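Local coordinates for protein beta-agarase B (Zobellia galactanivorans, PDB 4ATF) that cleaves the beta-1,4 linkages between galactose and 3,6-anhydrogalactose in agarose at random, keeping the anomeric configuration and giving the tetramer as main product, at residues A[34-39]-A[53-58]; A[149-154]-A[280-285]; A[168-173]-A[232-237]. The protein carries 1 engineered substitution. All coordinates share one frame; numbering follows the deposited sequence. Where two conformers were deposited one is given.

Contact 1: residues A[34-39]-A[53-58]. With NA (sodium ion), chain I.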
loop_
_atom_site.group_PDB
_atom_site.type_symbol
_atom_site.label_atom_id
_atom_site.label_comp_id
_atom_site.label_asym_id
_atom_site.label_seq_id
_atom_site.Cartn_x
_atom_site.Cartn_y
_atom_site.Cartn_z
ATOM N N ILE A 34 -15.321 3.887 -9.755
ATOM C CA ILE A 34 -14.827 3.105 -8.592
ATOM C C ILE A 34 -13.988 3.889 -7.542
ATOM O O ILE A 34 -13.714 3.377 -6.439
ATOM C CB ILE A 34 -14.093 1.856 -9.058
ATOM C CG1 ILE A 34 -12.898 2.257 -9.959
ATOM C CG2 ILE A 34 -15.144 0.885 -9.791
ATOM C CD1 ILE A 34 -11.874 1.106 -10.162
ATOM N N SER A 35 -13.638 5.138 -7.841
ATOM C CA SER A 35 -12.989 6.015 -6.862
ATOM C C SER A 35 -13.916 6.147 -5.650
ATOM O O SER A 35 -15.138 5.991 -5.779
ATOM C CB SER A 35 -12.800 7.407 -7.482
ATOM O OG SER A 35 -11.957 7.324 -8.646
ATOM N N ASP A 36 -13.388 6.506 -4.500
ATOM C CA ASP A 36 -14.257 6.659 -3.347
ATOM C C ASP A 36 -13.702 7.810 -2.467
ATOM O O ASP A 36 -12.500 7.841 -2.164
ATOM C CB ASP A 36 -14.305 5.326 -2.537
ATOM C CG ASP A 36 -15.494 5.256 -1.524
ATOM O OD1 ASP A 36 -16.152 6.286 -1.209
ATOM O OD2 ASP A 36 -15.752 4.142 -1.017
ATOM N N ASN A 37 -14.579 8.738 -2.093
ATOM C CA ASN A 37 -14.206 9.804 -1.131
ATOM C C ASN A 37 -14.731 9.583 0.289
ATOM O O ASN A 37 -14.574 10.466 1.170
ATOM C CB ASN A 37 -14.493 11.227 -1.644
ATOM C CG ASN A 37 -15.968 11.526 -1.771
ATOM O OD1 ASN A 37 -16.782 10.634 -1.860
ATOM N ND2 ASN A 37 -16.314 12.811 -1.779
ATOM N N PHE A 38 -15.305 8.390 0.545
ATOM C CA PHE A 38 -15.616 7.938 1.922
ATOM C C PHE A 38 -16.461 8.965 2.693
ATOM O O PHE A 38 -16.183 9.226 3.901
ATOM C CB PHE A 38 -14.298 7.598 2.703
ATOM C CG PHE A 38 -13.487 6.505 2.037
ATOM C CD1 PHE A 38 -14.031 5.205 1.882
ATOM C CD2 PHE A 38 -12.210 6.774 1.491
ATOM C CE1 PHE A 38 -13.303 4.225 1.260
ATOM C CE2 PHE A 38 -11.494 5.801 0.888
ATOM C CZ PHE A 38 -12.020 4.533 0.755
ATOM N N GLU A 39 -17.499 9.520 2.042
ATOM C CA GLU A 39 -18.323 10.522 2.719
ATOM C C GLU A 39 -19.562 9.914 3.437
ATOM O O GLU A 39 -20.308 10.628 4.084
ATOM C CB GLU A 39 -18.606 11.774 1.854
ATOM C CG GLU A 39 -17.324 12.566 1.502
ATOM C CD GLU A 39 -16.715 13.397 2.672
ATOM O OE1 GLU A 39 -17.472 13.892 3.527
ATOM O OE2 GLU A 39 -15.464 13.556 2.742
ATOM N N GLU A 53 -20.678 -1.827 -1.960
ATOM C CA GLU A 53 -20.685 -1.737 -3.429
ATOM C C GLU A 53 -19.268 -1.747 -3.982
ATOM O O GLU A 53 -19.006 -2.393 -4.994
ATOM C CB GLU A 53 -21.389 -0.494 -3.961
ATOM C CG GLU A 53 -21.090 -0.218 -5.491
ATOM C CD GLU A 53 -21.641 -1.284 -6.438
ATOM O OE1 GLU A 53 -22.275 -2.235 -5.967
ATOM O OE2 GLU A 53 -21.477 -1.164 -7.675
ATOM N N LYS A 54 -18.351 -1.040 -3.316
ATOM C CA LYS A 54 -17.025 -0.893 -3.837
ATOM C C LYS A 54 -15.965 -1.712 -3.128
ATOM O O LYS A 54 -14.911 -1.963 -3.733
ATOM C CB LYS A 54 -16.593 0.585 -3.797
ATOM C CG LYS A 54 -17.416 1.428 -4.775
ATOM C CD LYS A 54 -16.979 2.906 -4.894
ATOM C CE LYS A 54 -17.953 3.577 -5.866
ATOM N NZ LYS A 54 -17.849 5.003 -5.752
ATOM N N TRP A 55 -16.187 -2.124 -1.875
ATOM C CA TRP A 55 -15.132 -2.761 -1.118
ATOM C C TRP A 55 -15.591 -4.044 -0.427
ATOM O O TRP A 55 -16.755 -4.164 -0.025
ATOM C CB TRP A 55 -14.599 -1.807 -0.012
ATOM C CG TRP A 55 -14.211 -0.474 -0.583
ATOM C CD1 TRP A 55 -14.967 0.669 -0.602
ATOM C CD2 TRP A 55 -12.942 -0.140 -1.196
ATOM N NE1 TRP A 55 -14.236 1.722 -1.198
ATOM C CE2 TRP A 55 -13.017 1.238 -1.607
ATOM C CE3 TRP A 55 -11.763 -0.869 -1.458
ATOM C CZ2 TRP A 55 -11.946 1.904 -2.279
ATOM C CZ3 TRP A 55 -10.677 -0.209 -2.121
ATOM C CH2 TRP A 55 -10.794 1.186 -2.523
ATOM N N ASP A 56 -14.640 -4.946 -0.200
ATOM C CA ASP A 56 -14.824 -6.051 0.771
ATOM C C ASP A 56 -13.940 -5.748 1.980
ATOM O O ASP A 56 -12.769 -5.283 1.781
ATOM C CB ASP A 56 -14.343 -7.367 0.127
ATOM C CG ASP A 56 -14.592 -8.598 1.040
ATOM O OD1 ASP A 56 -15.423 -8.549 1.983
ATOM O OD2 ASP A 56 -13.922 -9.616 0.808
ATOM N N ASP A 57 -14.420 -5.994 3.215
ATOM C CA ASP A 57 -13.611 -5.552 4.381
ATOM C C ASP A 57 -12.670 -6.659 4.861
ATOM O O ASP A 57 -12.469 -6.878 6.071
ATOM C CB ASP A 57 -14.460 -4.955 5.542
ATOM C CG ASP A 57 -15.625 -5.901 6.018
ATOM O OD1 ASP A 57 -15.878 -6.985 5.372
ATOM O OD2 ASP A 57 -16.301 -5.539 7.049
ATOM N N PHE A 58 -12.005 -7.308 3.886
ATOM C CA PHE A 58 -10.956 -8.281 4.228
ATOM C C PHE A 58 -9.899 -8.276 3.151
ATOM O O PHE A 58 -10.058 -7.598 2.124
ATOM C CB PHE A 58 -11.527 -9.711 4.449
ATOM C CG PHE A 58 -10.641 -10.563 5.380
ATOM C CD1 PHE A 58 -10.591 -10.289 6.737
ATOM C CD2 PHE A 58 -9.814 -11.581 4.870
ATOM C CE1 PHE A 58 -9.761 -11.018 7.649
ATOM C CE2 PHE A 58 -8.956 -12.320 5.752
ATOM C CZ PHE A 58 -8.930 -12.020 7.152
HETATM NA NA NA I . -13.217 11.810 2.398
HETATM O O HOH W 1 -13.973 13.834 1.362
#
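Asp36 and Trp55 meet in the tight, buried half, where the loop after strand 27-31 packs on the end of helix 49-54 and on strand 55-56. CG of Asp36 is anti to the backbone N (chi1 -164°), which brings it within 3.8 Å of Trp55 NE1. NE1 of Trp55 donates to OD2 of Asp36 over 2.9 Å, in the indole plane and onto the anti lone pair, carboxylate and indole lying 18° apart. OD2 has a second hydrogen bond, with Tyr40 OH. OD1 accepts from the backbone N of Phe38, two residues on, at 2.9 Å, which makes an Asx turn; the donor lies above the carboxylate plane. Phe38 CZ lies 4.0 Å from Trp55 CZ2, though the rings barely overlap, and strand 293-306 touches both. The outer side is looser: partly exposed Lys54 stretches past Ile34 O so that NZ donates to Ser35 O at 2.9 Å. Farther along, Asn37 O and Glu39 OE2 bind the sodium ion with Gly81, Asp297 and water. A phenylalanine in place of Trp55 would probably cost OD2 of Asp36 one of its two partners, leaving Tyr40. Three bonds on one carboxylate, near Lys54, are consistent with a charged Asp36.

Contact 2: residues A[149-154]-A[280-285]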
loop_
_atom_site.group_PDB
_atom_site.type_symbol
_atom_site.label_atom_id
_atom_site.label_comp_id
_atom_site.label_asym_id
_atom_site.label_seq_id
_atom_site.Cartn_x
_atom_site.Cartn_y
_atom_site.Cartn_z
ATOM N N TYR A 149 8.707 7.574 17.462
ATOM C CA TYR A 149 9.514 6.882 18.471
ATOM C C TYR A 149 9.061 5.443 18.570
ATOM O O TYR A 149 7.864 5.197 18.443
ATOM C CB TYR A 149 9.301 7.555 19.829
ATOM C CG TYR A 149 10.203 6.960 20.905
ATOM C CD1 TYR A 149 11.549 7.327 21.022
ATOM C CD2 TYR A 149 9.708 5.979 21.790
ATOM C CE1 TYR A 149 12.378 6.736 22.019
ATOM C CE2 TYR A 149 10.527 5.391 22.755
ATOM C CZ TYR A 149 11.850 5.754 22.878
ATOM O OH TYR A 149 12.621 5.100 23.885
ATOM N N SER A 150 9.987 4.499 18.837
ATOM C CA SER A 150 9.619 3.066 19.082
ATOM C C SER A 150 9.971 2.574 20.535
ATOM O O SER A 150 11.140 2.480 20.907
ATOM C CB SER A 150 10.298 2.147 18.050
ATOM O OG SER A 150 10.181 0.743 18.429
ATOM N N GLU A 151 8.984 2.295 21.379
ATOM C CA GLU A 151 9.255 1.767 22.704
ATOM C C GLU A 151 9.834 0.351 22.600
ATOM O O GLU A 151 10.640 -0.009 23.449
ATOM C CB GLU A 151 7.976 1.674 23.574
ATOM C CG GLU A 151 7.401 2.976 24.016
ATOM C CD GLU A 151 6.352 2.823 25.102
ATOM O OE1 GLU A 151 5.959 1.682 25.465
ATOM O OE2 GLU A 151 5.981 3.874 25.623
ATOM N N SER A 152 9.377 -0.463 21.619
ATOM C CA SER A 152 9.884 -1.844 21.515
ATOM C C SER A 152 11.439 -1.794 21.324
ATOM O O SER A 152 12.193 -2.528 21.989
ATOM C CB SER A 152 9.160 -2.623 20.365
ATOM O OG SER A 152 9.438 -2.064 19.070
ATOM N N ALA A 153 11.926 -0.904 20.436
ATOM C CA ALA A 153 13.385 -0.802 20.213
ATOM C C ALA A 153 14.078 0.143 21.191
ATOM O O ALA A 153 15.315 0.102 21.300
ATOM C CB ALA A 153 13.676 -0.380 18.769
ATOM N N GLY A 154 13.305 0.979 21.919
ATOM C CA GLY A 154 13.903 1.977 22.821
ATOM C C GLY A 154 14.660 3.031 21.995
ATOM O O GLY A 154 15.767 3.430 22.358
ATOM N N THR A 280 7.815 -2.873 16.813
ATOM C CA THR A 280 6.422 -3.339 16.809
ATOM C C THR A 280 5.744 -2.708 18.072
ATOM O O THR A 280 6.438 -2.442 19.065
ATOM C CB THR A 280 6.386 -4.918 16.852
ATOM O OG1 THR A 280 5.042 -5.403 16.681
ATOM C CG2 THR A 280 7.028 -5.447 18.186
ATOM N N PRO A 281 4.418 -2.419 18.009
ATOM C CA PRO A 281 3.808 -1.678 19.134
ATOM C C PRO A 281 3.851 -2.464 20.446
ATOM O O PRO A 281 3.659 -3.689 20.459
ATOM C CB PRO A 281 2.346 -1.498 18.696
ATOM C CG PRO A 281 2.351 -1.638 17.202
ATOM C CD PRO A 281 3.465 -2.644 16.902
ATOM N N THR A 282 4.160 -1.788 21.529
ATOM C CA THR A 282 4.007 -2.386 22.868
ATOM C C THR A 282 2.534 -2.173 23.297
ATOM O O THR A 282 1.799 -1.407 22.637
ATOM C CB THR A 282 4.911 -1.648 23.904
ATOM O OG1 THR A 282 4.498 -0.282 23.945
ATOM C CG2 THR A 282 6.437 -1.713 23.491
ATOM N N ASP A 283 2.118 -2.817 24.398
ATOM C CA ASP A 283 0.768 -2.626 24.939
ATOM C C ASP A 283 0.572 -1.183 25.352
ATOM O O ASP A 283 -0.470 -0.632 25.069
ATOM C CB ASP A 283 0.454 -3.607 26.082
ATOM C CG ASP A 283 0.145 -4.971 25.564
ATOM O OD1 ASP A 283 -0.234 -5.138 24.372
ATOM O OD2 ASP A 283 0.257 -5.912 26.337
ATOM N N ASN A 284 1.591 -0.565 25.946
ATOM C CA ASN A 284 1.527 0.860 26.273
ATOM C C ASN A 284 1.239 1.755 25.031
ATOM O O ASN A 284 0.414 2.681 25.076
ATOM C CB ASN A 284 2.842 1.294 26.987
ATOM C CG ASN A 284 2.757 2.701 27.605
ATOM O OD1 ASN A 284 1.756 3.074 28.225
ATOM N ND2 ASN A 284 3.804 3.481 27.424
ATOM N N GLU A 285 1.925 1.476 23.911
ATOM C CA GLU A 285 1.744 2.245 22.688
ATOM C C GLU A 285 0.382 1.999 22.051
ATOM O O GLU A 285 -0.199 2.942 21.473
ATOM C CB GLU A 285 2.847 1.928 21.660
ATOM C CG GLU A 285 4.269 2.582 22.099
ATOM C CD GLU A 285 5.372 2.131 21.186
ATOM O OE1 GLU A 285 5.382 0.923 20.793
ATOM O OE2 GLU A 285 6.244 2.952 20.857
HETATM O O HOH W 2 5.552 3.959 18.534
HETATM O O HOH W 3 7.529 0.219 19.402
#
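The carboxylates of Glu151 and Glu285 are stacked, their planes 17° apart, as the two side chains slide past each other in opposite directions. CG of Glu285 lies 3.7 Å from CD of Glu151. Each carboxylate accepts one bond from above its plane and one on a named lone pair. Thr282 OG1 donates to Glu151 OE1 from above at 2.9 Å, while Asn284 ND2 reaches the syn lone pair of Glu151 OE2 at 2.9 Å and adds a weak bond to OE1. Glu151 N meets Glu285 OE2 from above at 2.9 Å. The anti lone pair of Glu285 OE1 takes the backbone N of Thr282. These donors probably offset the repulsion of two like charges. Chi1 of 65° puts Ser152 OG where it accepts from Thr280 N at 2.9 Å; OG also bonds Thr278 O. One water joins Ser152 N, Thr280 O and Glu285 OE1, and another links Tyr149 O to Glu285 OE2. The bonds of Glu151 and Ser152 thus join the turn after strand 149-150 to the approach and start of helix 283-286. Glu285 N donates back to Thr282 OG1 at 3.1 Å, completing a capping box that closes the helix N-terminus.

Contact 3: residues A[168-173]-A[232-237]. With AAL (3,6-anhydro-alpha-L-galactopyranose), chain E; GAL (beta-D-galactopyranose), chain B; GAL (beta-D-galactopyranose), chain C.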
loop_
_atom_site.group_PDB
_atom_site.type_symbol
_atom_site.label_atom_id
_atom_site.label_comp_id
_atom_site.label_asym_id
_atom_site.label_seq_id
_atom_site.Cartn_x
_atom_site.Cartn_y
_atom_site.Cartn_z
ATOM N N HIS A 168 7.632 -2.072 -5.999
ATOM C CA HIS A 168 6.795 -3.041 -6.689
ATOM C C HIS A 168 7.457 -4.406 -6.449
ATOM O O HIS A 168 8.672 -4.463 -6.113
ATOM C CB HIS A 168 6.696 -2.692 -8.206
ATOM C CG HIS A 168 7.884 -3.145 -9.000
ATOM N ND1 HIS A 168 9.048 -2.404 -9.090
ATOM C CD2 HIS A 168 8.110 -4.287 -9.703
ATOM C CE1 HIS A 168 9.926 -3.052 -9.840
ATOM N NE2 HIS A 168 9.383 -4.194 -10.231
ATOM N N HIS A 169 6.703 -5.501 -6.605
ATOM C CA HIS A 169 7.266 -6.849 -6.381
ATOM C C HIS A 169 6.792 -7.748 -7.493
ATOM O O HIS A 169 5.672 -7.580 -7.960
ATOM C CB HIS A 169 6.781 -7.487 -5.041
ATOM C CG HIS A 169 7.241 -6.777 -3.811
ATOM N ND1 HIS A 169 8.160 -7.325 -2.948
ATOM C CD2 HIS A 169 6.874 -5.579 -3.263
ATOM C CE1 HIS A 169 8.384 -6.484 -1.942
ATOM N NE2 HIS A 169 7.623 -5.414 -2.109
ATOM N N VAL A 170 7.606 -8.727 -7.866
ATOM C CA VAL A 170 7.125 -9.851 -8.657
ATOM C C VAL A 170 7.478 -11.078 -7.859
ATOM O O VAL A 170 8.542 -11.102 -7.186
ATOM C CB VAL A 170 7.643 -9.841 -10.125
ATOM C CG1 VAL A 170 6.994 -8.669 -10.920
ATOM C CG2 VAL A 170 9.147 -9.780 -10.197
ATOM N N PHE A 171 6.599 -12.084 -7.861
ATOM C CA PHE A 171 6.837 -13.302 -7.007
ATOM C C PHE A 171 6.811 -14.572 -7.823
ATOM O O PHE A 171 6.147 -14.617 -8.874
ATOM C CB PHE A 171 5.736 -13.479 -5.936
ATOM C CG PHE A 171 5.579 -12.305 -5.013
ATOM C CD1 PHE A 171 6.360 -12.181 -3.849
ATOM C CD2 PHE A 171 4.649 -11.312 -5.333
ATOM C CE1 PHE A 171 6.224 -11.015 -3.022
ATOM C CE2 PHE A 171 4.464 -10.168 -4.523
ATOM C CZ PHE A 171 5.253 -10.014 -3.357
ATOM N N ILE A 172 7.517 -15.609 -7.343
ATOM C CA ILE A 172 7.239 -16.963 -7.774
ATOM C C ILE A 172 6.585 -17.554 -6.512
ATOM O O ILE A 172 7.120 -17.339 -5.399
ATOM C CB ILE A 172 8.528 -17.726 -8.195
ATOM C CG1 ILE A 172 9.184 -17.079 -9.429
ATOM C CG2 ILE A 172 8.230 -19.292 -8.365
ATOM C CD1 ILE A 172 10.640 -17.561 -9.664
ATOM N N ARG A 173 5.469 -18.284 -6.649
ATOM C CA ARG A 173 4.729 -18.689 -5.450
ATOM C C ARG A 173 5.226 -19.971 -4.798
ATOM O O ARG A 173 5.232 -20.008 -3.573
ATOM C CB ARG A 173 3.209 -18.784 -5.679
ATOM C CG ARG A 173 2.530 -17.525 -6.212
ATOM C CD ARG A 173 2.758 -16.301 -5.332
ATOM N NE ARG A 173 2.524 -16.533 -3.916
ATOM C CZ ARG A 173 2.571 -15.547 -3.011
ATOM N NH1 ARG A 173 2.821 -14.290 -3.403
ATOM N NH2 ARG A 173 2.394 -15.788 -1.720
ATOM N N LYS A 232 15.242 -10.792 -12.871
ATOM C CA LYS A 232 15.406 -12.231 -12.609
ATOM C C LYS A 232 14.430 -13.090 -13.430
ATOM O O LYS A 232 14.340 -14.295 -13.199
ATOM C CB LYS A 232 15.197 -12.521 -11.108
ATOM C CG LYS A 232 16.158 -11.836 -10.211
ATOM C CD LYS A 232 15.975 -12.310 -8.709
ATOM C CE LYS A 232 16.913 -11.686 -7.788
ATOM N NZ LYS A 232 16.893 -12.312 -6.397
ATOM N N HIS A 233 13.657 -12.459 -14.318
ATOM C CA HIS A 233 12.692 -13.152 -15.212
ATOM C C HIS A 233 11.660 -13.955 -14.358
ATOM O O HIS A 233 11.228 -15.061 -14.748
ATOM C CB HIS A 233 13.363 -14.087 -16.252
ATOM C CG HIS A 233 14.271 -13.400 -17.241
ATOM N ND1 HIS A 233 14.312 -13.762 -18.569
ATOM C CD2 HIS A 233 15.176 -12.395 -17.096
ATOM C CE1 HIS A 233 15.223 -13.038 -19.198
ATOM N NE2 HIS A 233 15.757 -12.192 -18.327
ATOM N N PHE A 234 11.228 -13.393 -13.229
ATOM C CA PHE A 234 10.162 -14.101 -12.439
ATOM C C PHE A 234 8.843 -14.043 -13.198
ATOM O O PHE A 234 7.922 -14.814 -12.916
ATOM C CB PHE A 234 9.916 -13.455 -11.081
ATOM C CG PHE A 234 10.937 -13.801 -10.052
ATOM C CD1 PHE A 234 12.099 -14.596 -10.379
ATOM C CD2 PHE A 234 10.755 -13.375 -8.733
ATOM C CE1 PHE A 234 13.062 -14.917 -9.358
ATOM C CE2 PHE A 234 11.732 -13.733 -7.694
ATOM C CZ PHE A 234 12.851 -14.455 -8.014
ATOM N N THR A 235 8.746 -13.113 -14.152
ATOM C CA THR A 235 7.524 -13.034 -14.948
ATOM C C THR A 235 7.531 -13.819 -16.259
ATOM O O THR A 235 6.617 -13.630 -17.079
ATOM C CB THR A 235 7.063 -11.550 -15.190
ATOM O OG1 THR A 235 7.924 -10.877 -16.130
ATOM C CG2 THR A 235 6.936 -10.759 -13.825
ATOM N N ASN A 236 8.539 -14.677 -16.488
ATOM C CA ASN A 236 8.534 -15.520 -17.703
ATOM C C ASN A 236 7.184 -16.319 -17.704
ATOM O O ASN A 236 6.777 -16.865 -16.617
ATOM C CB ASN A 236 9.650 -16.593 -17.667
ATOM C CG ASN A 236 10.964 -16.123 -18.272
ATOM O OD1 ASN A 236 11.024 -15.087 -18.921
ATOM N ND2 ASN A 236 12.006 -16.938 -18.134
ATOM N N THR A 237 6.533 -16.452 -18.858
ATOM C CA THR A 237 5.371 -17.339 -18.937
ATOM C C THR A 237 5.837 -18.841 -18.923
ATOM O O THR A 237 5.123 -19.703 -18.443
ATOM C CB THR A 237 4.498 -17.052 -20.190
ATOM O OG1 THR A 237 5.294 -17.216 -21.342
ATOM C CG2 THR A 237 3.982 -15.606 -20.265
HETATM C C1 AAL E . 3.138 -9.761 0.029
HETATM C C2 AAL E . 3.774 -11.104 0.494
HETATM C C3 AAL E . 2.954 -12.274 -0.143
HETATM C C4 AAL E . 1.489 -12.255 0.093
HETATM C C5 AAL E . 1.091 -10.963 -0.583
HETATM C C6 AAL E . 1.752 -11.219 -1.967
HETATM O O2 AAL E . 3.719 -11.186 1.917
HETATM O O3 AAL E . 2.892 -12.066 -1.604
HETATM O O4 AAL E . 0.694 -13.319 -0.347
HETATM O O5 AAL E . 1.646 -9.771 0.037
HETATM C C1 GAL B . 4.521 -5.197 0.064
HETATM C C2 GAL B . 4.576 -6.691 0.344
HETATM C C3 GAL B . 3.229 -7.391 0.552
HETATM C C4 GAL B . 2.512 -6.619 1.677
HETATM C C5 GAL B . 2.500 -5.102 1.330
HETATM C C6 GAL B . 1.707 -4.243 2.332
HETATM O O2 GAL B . 5.144 -7.234 -0.814
HETATM O O3 GAL B . 3.575 -8.731 0.942
HETATM O O4 GAL B . 3.250 -6.811 2.855
HETATM O O5 GAL B . 3.788 -4.525 1.073
HETATM O O6 GAL B . 1.754 -2.922 1.788
HETATM C C1 GAL C . 0.215 -14.189 0.667
HETATM C C2 GAL C . -0.768 -15.090 -0.100
HETATM C C3 GAL C . -1.265 -16.242 0.802
HETATM C C4 GAL C . -0.075 -16.978 1.457
HETATM C C5 GAL C . 0.882 -15.975 2.133
HETATM C C6 GAL C . 1.987 -16.821 2.734
HETATM O O2 GAL C . -1.872 -14.357 -0.675
HETATM O O3 GAL C . -1.926 -17.169 -0.030
HETATM O O4 GAL C . 0.706 -17.545 0.419
HETATM O O5 GAL C . 1.334 -14.973 1.166
HETATM O O6 GAL C . 2.669 -15.847 3.446
HETATM O O HOH W 4 5.609 -13.598 -11.323
#
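Ile172 and Phe234 bring the two backbones closest, with their CA atoms 6.2 Å apart. Residues 168-172 run as an extended strand, whereas 232-237 is irregular and folds from His233 to Asn236 into a type I turn, closed by Asn236 N donating to His233 O at 3.2 Å. Instead of direct backbone pairing, a water spans the two, donating to Phe171 O and to Phe234 O.

Strand alternation sends Val170 and Ile172 toward the turn and Phe171 away from it. Ile172 lays its CD1 over one face of the Phe234 ring, 3.7 Å from the centroid and offset toward the rim, a CH-pi contact. Chi2 of 165° keeps the chain extended, carrying CD1 of Ile172 over CD1 and CE1 of Phe234. At the ring's edge, in its plane, stands Val170 O, 3.5 Å from CD2 of Phe234. Beside this pair, CG1 of Val170 meets CG2 of Thr235 at 3.6 Å, while the Thr235 hydroxyl is hydrogen-bonded to OD2 of Asp230.

The other side of the strand faces the bound agaro-octaose. The chain B galactose sets its O2 3.3 Å above the His169 ring plane, over the ring centre. O3 of the anhydrogalactose sits over a face of Phe171 and accepts from Arg173 NH1 at 2.9 Å in a nearly straight bond of 174°, whereas the bonds from NH2 to the sugars are weak. Asp178 fixes His169 through ND1, and Asp135 O takes a second bond from Arg173 NH1.

The strand 164-172 thus lies between strands 137-145 and 177-179, with sugar-binding residues on one side and the turn after helix 226-229 on the other; Gln177 of strand 177-179 touches both Ile172 and Phe234.

Overall arrangement
The three contacts lie far apart within the single GH16 domain, their centres 29 to 35 Å from one another and none touching another. Contact 1 closes first, in the N-terminal part of the chain, beside the sodium ion. Contact 2 then opens at residue 149 and closes only at 285, and the whole of contact 3 falls within that span. Strands 55-56 and 164-172, in contacts 1 and 3, belong to the beta-sandwich (jelly-roll) fold of the GH16 family. Contact 3 directly borders the bound agaro-octaose, whereas contact 1 packs the loop after strand 27-31 in the interior and contact 2 links two surface elements, a short two-stranded hairpin and a helix.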